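Local coordinates for protein 5-cytosine DNA methyltransferase (Entamoeba histolytica, PDB 3QV2) that probably methylates carbon 5 of cytosine in DNA and tRNA as a Dnmt2-type enzyme, and binds S-adenosyl-L-homocysteine, at residues I157-I162 with C311-Q316. Residues are numbered along the deposited sequence; the frame is centred on the assembly and turned at random.
Sequences IICSPI and CFVIAQ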
# COMPACT_ATOMS: atom_id res chain seq x y z
N ILE A 157 4.17 -2.30 -13.85
CA ILE A 157 5.02 -3.38 -13.34
C ILE A 157 4.36 -4.11 -12.18
O ILE A 157 3.70 -3.51 -11.33
CB ILE A 157 6.39 -2.85 -12.88
CG1 ILE A 157 7.31 -4.01 -12.48
CG2 ILE A 157 6.23 -1.88 -11.71
CD1 ILE A 157 8.68 -3.58 -12.01
N ILE A 158 4.52 -5.43 -12.16
CA ILE A 158 4.11 -6.25 -11.03
C ILE A 158 5.37 -6.70 -10.30
O ILE A 158 6.18 -7.44 -10.85
CB ILE A 158 3.32 -7.49 -11.49
CG1 ILE A 158 2.00 -7.07 -12.13
CG2 ILE A 158 3.06 -8.41 -10.31
CD1 ILE A 158 1.14 -8.23 -12.57
N CYS A 159 5.53 -6.26 -9.06
CA CYS A 159 6.72 -6.60 -8.29
C CYS A 159 6.44 -6.69 -6.80
O CYS A 159 5.37 -6.30 -6.33
CB CYS A 159 7.84 -5.59 -8.56
SG CYS A 159 7.47 -3.91 -8.03
N SER A 160 7.42 -7.20 -6.05
CA SER A 160 7.28 -7.39 -4.61
C SER A 160 8.47 -6.77 -3.88
O SER A 160 9.55 -6.64 -4.46
CB SER A 160 7.19 -8.88 -4.29
OG SER A 160 7.05 -9.11 -2.90
N PRO A 161 8.27 -6.36 -2.62
CA PRO A 161 9.35 -5.76 -1.82
C PRO A 161 10.60 -6.63 -1.75
O PRO A 161 11.71 -6.10 -1.66
CB PRO A 161 8.72 -5.63 -0.44
CG PRO A 161 7.26 -5.49 -0.71
CD PRO A 161 6.99 -6.37 -1.90
N ILE A 162 10.43 -7.95 -1.80
CA ILE A 162 11.57 -8.86 -1.75
C ILE A 162 12.48 -8.66 -2.95
O ILE A 162 13.67 -8.96 -2.90
CB ILE A 162 11.13 -10.33 -1.68
CG1 ILE A 162 10.42 -10.74 -2.98
CG2 ILE A 162 10.23 -10.57 -0.48
CD1 ILE A 162 10.16 -12.22 -3.09
N CYS A 311 6.01 1.37 0.97
CA CYS A 311 6.64 2.64 0.65
C CYS A 311 8.01 2.44 0.01
O CYS A 311 8.42 3.23 -0.84
CB CYS A 311 6.77 3.51 1.90
SG CYS A 311 5.19 3.88 2.70
N PHE A 312 8.70 1.38 0.41
CA PHE A 312 9.99 1.04 -0.18
C PHE A 312 9.89 0.92 -1.69
O PHE A 312 10.61 1.59 -2.42
CB PHE A 312 10.52 -0.28 0.40
CG PHE A 312 11.05 -0.16 1.80
CD1 PHE A 312 12.22 0.54 2.05
CD2 PHE A 312 10.40 -0.76 2.86
CE1 PHE A 312 12.72 0.65 3.33
CE2 PHE A 312 10.90 -0.66 4.15
CZ PHE A 312 12.06 0.05 4.38
N VAL A 313 8.98 0.07 -2.15
CA VAL A 313 8.81 -0.19 -3.58
C VAL A 313 8.32 1.04 -4.33
O VAL A 313 8.89 1.42 -5.36
CB VAL A 313 7.82 -1.35 -3.82
CG1 VAL A 313 7.58 -1.53 -5.31
CG2 VAL A 313 8.34 -2.63 -3.20
N ILE A 314 7.26 1.66 -3.82
CA ILE A 314 6.66 2.81 -4.48
C ILE A 314 7.64 3.97 -4.61
O ILE A 314 7.60 4.72 -5.59
CB ILE A 314 5.39 3.28 -3.75
CG1 ILE A 314 4.35 2.16 -3.72
CG2 ILE A 314 4.82 4.52 -4.41
CD1 ILE A 314 3.04 2.55 -3.07
N ALA A 315 8.52 4.12 -3.63
CA ALA A 315 9.52 5.18 -3.66
C ALA A 315 10.38 5.07 -4.91
O ALA A 315 10.64 6.06 -5.59
CB ALA A 315 10.39 5.14 -2.41
N GLN A 316 10.82 3.85 -5.21
CA GLN A 316 11.66 3.63 -6.38
C GLN A 316 10.90 3.84 -7.68
O GLN A 316 11.44 4.38 -8.65
CB GLN A 316 12.27 2.22 -6.35
CG GLN A 316 13.27 2.00 -5.22
CD GLN A 316 14.15 0.79 -5.45
OE1 GLN A 316 14.29 0.32 -6.58
NE2 GLN A 316 14.75 0.28 -4.38
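V313, in the first turn of helix 311-321, faces the point where the chain leaves strand 153-159 and turns at P161 into a short 3-10 segment. The backbones come closest here, with the CA atoms of P161 and V313 5.9 Å apart; no hydrogen bond joins the two segments, and the contact is van der Waals packing of V313 on C159 and P161. The two methyls of V313 point to different partners. With chi1 at 176°, V313 CG1 lies anti to the backbone N and reaches the end of the strand, where it meets C159 SG at 3.6 Å. That sulfur sits between its own backbone N and carbonyl carbon (chi1 64°). V313 CG2 lies 3.6 Å from P161 CA and 3.9 Å from P161 CG, touching both backbone and ring, and the proline ring and the valine meet at a slant.

Strand 153-159 is an outermost strand of the six-stranded mixed sheet in the Rossmann-like methyltransferase domain, next to the antiparallel strand 172-178. The contact therefore packs the C-terminal helix against the margin of this sheet, with Y174 of the neighbouring strand touching both C159 and V313. The bound S-adenosyl-L-homocysteine lies about 12 Å from the side chain of V313.

Between C159 and P161, S160 adds only its backbone C, 4.2 Å from V313 CG2; its CB points away from the helix, and its OG hydrogen-bonds to R170 N.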